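Local coordinates for inclusion membrane protein A (PDB 6E7E) that probably mediates the homotypic fusion of chlamydial inclusions as a SNARE-like membrane protein, represented here by its helical soluble domain, at residues L33-E38 / P109-V114; S26-E31 / R105-L110; R115-A118 / S123-A126. The protein carries 2 engineered substitutions. All blocks are in the same frame, centred on the assembly; numbering follows the deposited sequence.

Interaction 1 (L33-E38 / P109-V114); sequences LHLSKE and PLAEEV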
loop_
_atom_site.group_PDB
_atom_site.type_symbol
_atom_site.label_atom_id
_atom_site.label_comp_id
_atom_site.label_asym_id
_atom_site.label_seq_id
_atom_site.Cartn_x
_atom_site.Cartn_y
_atom_site.Cartn_z
ATOM N N LEU A 33 4.955 -15.959 -3.110
ATOM C CA LEU A 33 4.296 -17.238 -2.785
ATOM C C LEU A 33 4.970 -18.361 -3.573
ATOM O O LEU A 33 5.323 -19.399 -3.022
ATOM C CB LEU A 33 2.814 -17.177 -3.123
ATOM C CG LEU A 33 2.050 -18.461 -2.839
ATOM C CD1 LEU A 33 2.111 -18.820 -1.362
ATOM C CD2 LEU A 33 0.609 -18.267 -3.266
ATOM N N HIS A 34 5.144 -18.161 -4.868
ATOM C CA HIS A 34 5.874 -19.145 -5.697
ATOM C C HIS A 34 7.249 -19.426 -5.090
ATOM O O HIS A 34 7.616 -20.575 -4.920
ATOM C CB HIS A 34 6.020 -18.641 -7.128
ATOM C CG HIS A 34 4.860 -18.912 -8.024
ATOM N ND1 HIS A 34 3.724 -18.143 -8.230
ATOM C CD2 HIS A 34 4.738 -19.962 -8.859
ATOM C CE1 HIS A 34 2.996 -18.743 -9.170
ATOM N NE2 HIS A 34 3.584 -19.853 -9.535
ATOM N N LEU A 35 8.013 -18.382 -4.819
ATOM C CA LEU A 35 9.398 -18.532 -4.338
ATOM C C LEU A 35 9.399 -19.305 -3.021
ATOM O O LEU A 35 10.272 -20.144 -2.795
ATOM C CB LEU A 35 10.057 -17.160 -4.205
ATOM C CG LEU A 35 11.577 -17.161 -4.172
ATOM C CD1 LEU A 35 12.136 -17.484 -5.543
ATOM C CD2 LEU A 35 12.073 -15.792 -3.706
ATOM N N SER A 36 8.457 -18.998 -2.152
ATOM C CA SER A 36 8.365 -19.645 -0.842
ATOM C C SER A 36 8.236 -21.165 -1.018
ATOM O O SER A 36 8.902 -21.921 -0.320
ATOM C CB SER A 36 7.263 -19.050 -0.014
ATOM O OG SER A 36 7.224 -19.680 1.224
ATOM N N LYS A 37 7.396 -21.590 -1.941
ATOM C CA LYS A 37 7.158 -23.031 -2.145
ATOM C C LYS A 37 8.332 -23.655 -2.887
ATOM O O LYS A 37 8.733 -24.762 -2.546
ATOM C CB LYS A 37 5.873 -23.233 -2.931
ATOM C CG LYS A 37 4.645 -22.710 -2.227
ATOM C CD LYS A 37 4.493 -23.197 -0.811
ATOM C CE LYS A 37 3.204 -22.756 -0.165
ATOM N NZ LYS A 37 3.242 -22.911 1.301
ATOM N N GLU A 38 8.881 -22.964 -3.862
ATOM C CA GLU A 38 10.016 -23.481 -4.650
ATOM C C GLU A 38 11.195 -23.792 -3.730
ATOM O O GLU A 38 11.908 -24.743 -4.002
ATOM C CB GLU A 38 10.445 -22.440 -5.676
ATOM C CG GLU A 38 9.530 -22.285 -6.863
ATOM C CD GLU A 38 9.872 -21.041 -7.657
ATOM O OE1 GLU A 38 11.096 -20.688 -7.670
ATOM O OE2 GLU A 38 8.938 -20.449 -8.272
ATOM N N PRO A 109 13.410 -6.947 -8.925
ATOM C CA PRO A 109 14.272 -7.971 -9.516
ATOM C C PRO A 109 14.633 -9.123 -8.581
ATOM O O PRO A 109 15.308 -10.047 -9.027
ATOM C CB PRO A 109 15.550 -7.218 -9.874
ATOM C CG PRO A 109 15.493 -5.903 -9.203
ATOM C CD PRO A 109 14.109 -5.693 -8.645
ATOM N N LEU A 110 14.300 -9.048 -7.312
ATOM C CA LEU A 110 14.986 -9.940 -6.353
ATOM C C LEU A 110 14.535 -11.399 -6.405
ATOM O O LEU A 110 15.392 -12.263 -6.237
ATOM C CB LEU A 110 14.830 -9.362 -4.952
ATOM C CG LEU A 110 15.518 -8.003 -4.770
ATOM C CD1 LEU A 110 15.376 -7.579 -3.322
ATOM C CD2 LEU A 110 16.968 -7.942 -5.235
ATOM N N ALA A 111 13.291 -11.720 -6.695
ATOM C CA ALA A 111 12.892 -13.135 -6.746
ATOM C C ALA A 111 13.642 -13.826 -7.890
ATOM O O ALA A 111 14.157 -14.937 -7.722
ATOM C CB ALA A 111 11.400 -13.268 -6.917
ATOM N N GLU A 112 13.583 -13.296 -9.091
ATOM C CA GLU A 112 14.328 -13.927 -10.211
ATOM C C GLU A 112 15.832 -13.801 -9.947
ATOM O O GLU A 112 16.570 -14.713 -10.340
ATOM C CB GLU A 112 13.957 -13.283 -11.549
ATOM C CG GLU A 112 12.509 -13.496 -11.960
ATOM C CD GLU A 112 12.225 -14.931 -12.362
ATOM O OE1 GLU A 112 13.082 -15.543 -13.032
ATOM O OE2 GLU A 112 11.143 -15.446 -12.008
ATOM N N GLU A 113 16.404 -12.885 -9.266
ATOM C CA GLU A 113 17.836 -12.904 -8.933
ATOM C C GLU A 113 18.133 -14.079 -8.001
ATOM O O GLU A 113 19.141 -14.761 -8.196
ATOM C CB GLU A 113 18.316 -11.575 -8.388
ATOM C CG GLU A 113 19.792 -11.573 -8.039
ATOM C CD GLU A 113 20.795 -11.808 -9.157
ATOM O OE1 GLU A 113 20.388 -11.891 -10.340
ATOM O OE2 GLU A 113 22.000 -11.870 -8.842
ATOM N N VAL A 114 17.303 -14.344 -7.004
ATOM C CA VAL A 114 17.489 -15.518 -6.131
ATOM C C VAL A 114 17.452 -16.784 -6.970
ATOM O O VAL A 114 18.287 -17.672 -6.765
ATOM C CB VAL A 114 16.393 -15.553 -5.067
ATOM C CG1 VAL A 114 16.244 -16.916 -4.443
ATOM C CG2 VAL A 114 16.641 -14.495 -4.018
#

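Interaction 2 (S26-E31 / R105-L110); sequences SVLQKE and RFLTPL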
loop_
_atom_site.group_PDB
_atom_site.type_symbol
_atom_site.label_atom_id
_atom_site.label_comp_id
_atom_site.label_asym_id
_atom_site.label_seq_id
_atom_site.Cartn_x
_atom_site.Cartn_y
_atom_site.Cartn_z
ATOM N N SER A 26 0.396 -6.887 -5.746
ATOM C CA SER A 26 -0.304 -8.174 -5.937
ATOM C C SER A 26 0.558 -9.113 -6.787
ATOM O O SER A 26 0.612 -10.324 -6.531
ATOM C CB SER A 26 -1.696 -7.976 -6.511
ATOM O OG SER A 26 -1.746 -7.759 -7.919
ATOM N N VAL A 27 1.233 -8.567 -7.775
ATOM C CA VAL A 27 2.113 -9.386 -8.643
ATOM C C VAL A 27 3.274 -9.884 -7.791
ATOM O O VAL A 27 3.638 -11.082 -7.852
ATOM C CB VAL A 27 2.612 -8.587 -9.854
ATOM C CG1 VAL A 27 3.655 -9.355 -10.663
ATOM C CG2 VAL A 27 1.462 -8.170 -10.743
ATOM N N LEU A 28 3.890 -9.004 -7.030
ATOM C CA LEU A 28 5.047 -9.386 -6.196
ATOM C C LEU A 28 4.627 -10.379 -5.119
ATOM O O LEU A 28 5.372 -11.309 -4.835
ATOM C CB LEU A 28 5.690 -8.138 -5.601
ATOM C CG LEU A 28 6.384 -7.258 -6.633
ATOM C CD1 LEU A 28 6.697 -5.898 -6.058
ATOM C CD2 LEU A 28 7.643 -7.917 -7.122
ATOM N N GLN A 29 3.447 -10.199 -4.548
ATOM C CA GLN A 29 2.918 -11.133 -3.537
ATOM C C GLN A 29 2.899 -12.541 -4.130
ATOM O O GLN A 29 3.319 -13.500 -3.485
ATOM C CB GLN A 29 1.523 -10.658 -3.148
ATOM C CG GLN A 29 0.957 -11.490 -2.041
ATOM C CD GLN A 29 -0.511 -11.284 -1.846
ATOM O OE1 GLN A 29 -1.256 -10.939 -2.762
ATOM N NE2 GLN A 29 -0.934 -11.536 -0.631
ATOM N N LYS A 30 2.336 -12.674 -5.319
ATOM C CA LYS A 30 2.225 -13.992 -5.967
ATOM C C LYS A 30 3.618 -14.554 -6.277
ATOM O O LYS A 30 3.853 -15.757 -6.116
ATOM C CB LYS A 30 1.391 -13.874 -7.241
ATOM C CG LYS A 30 1.040 -15.183 -7.921
ATOM C CD LYS A 30 -0.080 -15.034 -8.910
ATOM C CE LYS A 30 0.414 -14.410 -10.188
ATOM N NZ LYS A 30 -0.587 -14.554 -11.262
ATOM N N GLU A 31 4.522 -13.687 -6.708
ATOM C CA GLU A 31 5.898 -14.118 -7.004
ATOM C C GLU A 31 6.552 -14.699 -5.746
ATOM O O GLU A 31 7.234 -15.726 -5.824
ATOM C CB GLU A 31 6.698 -12.940 -7.532
ATOM C CG GLU A 31 8.026 -13.321 -8.116
ATOM C CD GLU A 31 8.785 -12.181 -8.791
ATOM O OE1 GLU A 31 8.626 -11.016 -8.350
ATOM O OE2 GLU A 31 9.580 -12.439 -9.728
ATOM N N ARG A 105 10.449 -0.723 -6.574
ATOM C CA ARG A 105 11.588 -0.656 -7.498
ATOM C C ARG A 105 12.689 -1.588 -6.997
ATOM O O ARG A 105 13.299 -2.321 -7.797
ATOM C CB ARG A 105 12.061 0.787 -7.652
ATOM C CG ARG A 105 13.046 0.952 -8.791
ATOM C CD ARG A 105 13.369 2.389 -9.108
ATOM N NE ARG A 105 14.050 3.059 -8.006
ATOM C CZ ARG A 105 15.369 3.055 -7.787
ATOM N NH1 ARG A 105 16.187 2.388 -8.582
ATOM N NH2 ARG A 105 15.862 3.721 -6.757
ATOM N N PHE A 106 13.022 -1.548 -5.724
ATOM C CA PHE A 106 14.109 -2.394 -5.180
ATOM C C PHE A 106 13.724 -3.861 -5.160
ATOM O O PHE A 106 14.558 -4.748 -5.337
ATOM C CB PHE A 106 14.405 -2.092 -3.711
ATOM C CG PHE A 106 14.670 -0.652 -3.350
ATOM C CD1 PHE A 106 15.378 0.164 -4.217
ATOM C CD2 PHE A 106 14.244 -0.118 -2.134
ATOM C CE1 PHE A 106 15.651 1.485 -3.890
ATOM C CE2 PHE A 106 14.510 1.204 -1.809
ATOM C CZ PHE A 106 15.211 2.006 -2.689
ATOM N N LEU A 107 12.469 -4.156 -4.877
ATOM C CA LEU A 107 12.037 -5.553 -4.703
ATOM C C LEU A 107 11.890 -6.239 -6.055
ATOM O O LEU A 107 12.040 -7.458 -6.101
ATOM C CB LEU A 107 10.715 -5.542 -3.951
ATOM C CG LEU A 107 10.182 -6.896 -3.506
ATOM C CD1 LEU A 107 11.173 -7.643 -2.621
ATOM C CD2 LEU A 107 8.879 -6.693 -2.755
ATOM N N THR A 108 11.545 -5.499 -7.097
ATOM C CA THR A 108 11.118 -6.115 -8.375
ATOM C C THR A 108 12.085 -7.172 -8.895
ATOM O O THR A 108 11.622 -8.234 -9.280
ATOM C CB THR A 108 10.848 -5.021 -9.400
ATOM O OG1 THR A 108 9.670 -4.306 -9.030
ATOM C CG2 THR A 108 10.584 -5.578 -10.773
ATOM N N PRO A 109 13.410 -6.947 -8.925
ATOM C CA PRO A 109 14.272 -7.971 -9.516
ATOM C C PRO A 109 14.633 -9.123 -8.581
ATOM O O PRO A 109 15.308 -10.047 -9.027
ATOM C CB PRO A 109 15.550 -7.218 -9.874
ATOM C CG PRO A 109 15.493 -5.903 -9.203
ATOM C CD PRO A 109 14.109 -5.693 -8.645
ATOM N N LEU A 110 14.300 -9.048 -7.312
ATOM C CA LEU A 110 14.986 -9.940 -6.353
ATOM C C LEU A 110 14.535 -11.399 -6.405
ATOM O O LEU A 110 15.392 -12.263 -6.237
ATOM C CB LEU A 110 14.830 -9.362 -4.952
ATOM C CG LEU A 110 15.518 -8.003 -4.770
ATOM C CD1 LEU A 110 15.376 -7.579 -3.322
ATOM C CD2 LEU A 110 16.968 -7.942 -5.235
HETATM O O HOH W 1 10.978 -9.992 -6.853
HETATM O O HOH W 2 11.996 -10.930 -9.934
HETATM O O HOH W 3 8.945 -8.852 -10.017
#

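Interaction 3 (R115-A118 / S123-A126); sequences RRLA and SLTA. Engineered in segment 123-126: A126 (natural residue Val).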
loop_
_atom_site.group_PDB
_atom_site.type_symbol
_atom_site.label_atom_id
_atom_site.label_comp_id
_atom_site.label_asym_id
_atom_site.label_seq_id
_atom_site.Cartn_x
_atom_site.Cartn_y
_atom_site.Cartn_z
ATOM N N ARG A 115 16.486 -16.891 -7.872
ATOM C CA ARG A 115 16.408 -18.117 -8.716
ATOM C C ARG A 115 17.689 -18.274 -9.552
ATOM O O ARG A 115 18.207 -19.395 -9.636
ATOM C CB ARG A 115 15.163 -18.121 -9.597
ATOM C CG ARG A 115 13.868 -18.215 -8.799
ATOM C CD ARG A 115 12.756 -18.150 -9.817
ATOM N NE ARG A 115 11.469 -18.230 -9.172
ATOM C CZ ARG A 115 10.518 -17.325 -9.238
ATOM N NH1 ARG A 115 10.687 -16.211 -9.928
ATOM N NH2 ARG A 115 9.414 -17.508 -8.537
ATOM N N ARG A 116 18.191 -17.183 -10.078
ATOM C CA ARG A 116 19.410 -17.173 -10.909
ATOM C C ARG A 116 20.593 -17.634 -10.062
ATOM O O ARG A 116 21.359 -18.507 -10.509
ATOM C CB ARG A 116 19.661 -15.782 -11.498
ATOM C CG ARG A 116 20.758 -15.727 -12.552
ATOM C CD ARG A 116 21.178 -14.330 -12.950
ATOM N NE ARG A 116 21.921 -13.709 -11.882
ATOM C CZ ARG A 116 23.172 -14.004 -11.557
ATOM N NH1 ARG A 116 23.886 -14.839 -12.300
ATOM N NH2 ARG A 116 23.735 -13.407 -10.522
ATOM N N LEU A 117 20.758 -17.064 -8.878
ATOM C CA LEU A 117 21.854 -17.456 -7.981
ATOM C C LEU A 117 21.754 -18.943 -7.626
ATOM O O LEU A 117 22.762 -19.655 -7.679
ATOM C CB LEU A 117 21.808 -16.606 -6.731
ATOM C CG LEU A 117 22.132 -15.133 -6.931
ATOM C CD1 LEU A 117 21.789 -14.356 -5.678
ATOM C CD2 LEU A 117 23.590 -14.920 -7.312
ATOM N N ALA A 118 20.575 -19.409 -7.249
ATOM C CA ALA A 118 20.397 -20.806 -6.818
ATOM C C ALA A 118 20.723 -21.742 -7.978
ATOM O O ALA A 118 21.398 -22.771 -7.775
ATOM C CB ALA A 118 18.997 -21.031 -6.330
ATOM N N SER A 123 25.684 -18.278 -3.438
ATOM C CA SER A 123 25.161 -17.999 -2.087
ATOM C C SER A 123 23.910 -17.118 -2.159
ATOM O O SER A 123 23.900 -16.120 -2.889
ATOM C CB SER A 123 26.202 -17.360 -1.252
ATOM O OG SER A 123 25.701 -17.086 0.040
ATOM N N LEU A 124 22.930 -17.434 -1.319
ATOM C CA LEU A 124 21.702 -16.606 -1.188
ATOM C C LEU A 124 21.774 -15.702 0.031
ATOM O O LEU A 124 20.806 -15.003 0.253
ATOM C CB LEU A 124 20.510 -17.543 -1.090
ATOM C CG LEU A 124 20.341 -18.514 -2.247
ATOM C CD1 LEU A 124 19.063 -19.295 -2.065
ATOM C CD2 LEU A 124 20.335 -17.811 -3.596
ATOM N N THR A 125 22.857 -15.727 0.795
ATOM C CA THR A 125 22.904 -15.056 2.122
ATOM C C THR A 125 22.587 -13.563 1.971
ATOM O O THR A 125 21.739 -13.029 2.707
ATOM C CB THR A 125 24.267 -15.273 2.796
ATOM O OG1 THR A 125 24.458 -16.681 2.888
ATOM C CG2 THR A 125 24.382 -14.660 4.175
ATOM N N ALA A 126 23.288 -12.885 1.072
ATOM C CA ALA A 126 23.129 -11.431 0.882
ATOM C C ALA A 126 21.718 -11.140 0.382
ATOM O O ALA A 126 21.100 -10.152 0.828
ATOM C CB ALA A 126 24.150 -10.886 -0.074
#

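Interaction 1 (L33-E38 / P109-V114)
L35 meets the one flat group that takes part in this contact, the backbone carbonyl of A111. Its CD1 methyl lies 3.9 Å from A111 O, about 34° out of the plane of the carbonyl, and so touches it from one side of that plane. The other branch turns to the carbon flank of the same residue: L35 CD2 is 4.1 Å from A111 CB and equally close to its CA. Each methyl thus has its own part of A111 to rest on.

One turn along the helix, L35 CD1 also reaches CG1 of V114 at 4.3 Å, a looser touch. The leucine can span the gap because its CG stands anti to the backbone N (chi1 -160°), which carries both methyls across to the facing helix. Alanine suits position 111, since its single methyl lets the backbones come to 6.9 Å between the CA atoms of L35 and A111. V114 is short and branched, and it fills the side of the leucine without needing reach. All three side chains are buried, and V114 also touches L46 and A127 of other helices.

At the margin, the carboxylate ends of E38 and E112 come no closer than 6.6 Å (E38 OE2 to E112 OE2). R115 forms salt bridges to both, so a cation offsets two acids that would otherwise probably disfavour each other.

No hydrogen bond joins the two segments. They run in roughly the same direction within a helical bundle, and the interface combines a small apolar centre with a charged margin. That chemistry implies cohesion from excluded water and shape, while between the acids E38 and E112 the polar pairing is supplied by R115.

Interaction 2 (S26-E31 / R105-L110)
L28 and L107 supply the apolar part of this contact, with L28 CD1 lying 4.0 Å from L107 CD2. The two leucines slide past each other in opposite directions, meeting methyl against methyl. L107 has its CG anti to its own backbone nitrogen (chi1 -172°), which extends it toward L28, and it continues onto L131 and F53 of other helices. The second branch of L28 covers main chain instead: its CD2 is 4.1 Å from T108 CA.

The polar part runs through water. E31 OE1 and T108 O are both acceptors, 4.2 Å apart, and need donors between them. Water 3 donates to both, at 2.8 Å from E31 OE1 and 2.8 Å from T108 O. Water 2 spans E31 OE2 and T108 O, and water 1 spans E31 OE1 and L107 O, although both have more acceptors in reach than protons. Glutamate suits this place because its extended chain brings two acceptor oxygens to the waters beside the leucines.

Within the backbone, L110 N bonds to L107 O, while T108 OG1 turns back to I104 O. P109 has no N-H to give, consistent with the interruption between helix 87-107 and helix 110-119. The arrangement is that of a proline-containing break between two consecutive helices of a bundle, its carbonyls hydrated and its apolar side held against a long neighbouring helix.

Interaction 3 (R115-A118 / S123-A126)
L117 and L124 share the same first torsion, with CG anti to the carbonyl carbon and beside the backbone N (chi1 -68° and -57°), yet they play different roles. In L124 the next torsion (chi2 -175°) sets CD1 anti to CA, and the other branch, CD2, is the one directed at helix 110-119. There L124 CD2 comes 3.7 Å from L117 CB. The same methyl also reaches the start of the next residue, lying 4.0 Å from A118 N and, more loosely, 4.4 Å from A118 CB. It therefore sits over the root of L117 and the small side of A118, where alanine offers little bulk to hold it off.

L117 answers from the other direction. Its CD1 methyl lies 3.9 Å from the carbonyl oxygen of S123, so the leucine packs on main chain as well as on a side chain. Leucine suits both positions, since one methyl of each crosses to the other segment. The backbones remain apart, L117 CA lying 6.8 Å from S123 CA. No hydrogen bond links the segments, and the contact is held by apolar packing near the surface.

S123 has an extended backbone just before the helix begins, and its OG lies 3.1 Å from T125 OG1, though the proton there has another acceptor in reach.

The contact closes the short connection between helix 110-119 and the long helix 125-165, an antiparallel helical hairpin at one end of the all-helical domain. A118 also touches F39, just beyond helix 4-38, while R115 lies against H34 and L35 of that helix; no strands are present.

The three contacts follow one another along the same end of the elongated bundle. Interactions 1 and 2 share helix 4-38 and the residues P109 and L110, with centres about 9 Å apart; A111 CB lies 3.4 Å from E31 CD where they meet. Interaction 3 begins where interaction 1 ends on helix 110-119, about 10 Å away between centres, and V114 O is 3.8 Å from L124 CD2. R115 CG of interaction 3 also lies 3.8 Å from L35 CD1 of interaction 1. Interactions 2 and 3 are farther apart, about 16 Å between centres. In chain order they mark the junction of helix 110-119 with helix 87-107, its face toward helix 4-38, and its hairpin turn.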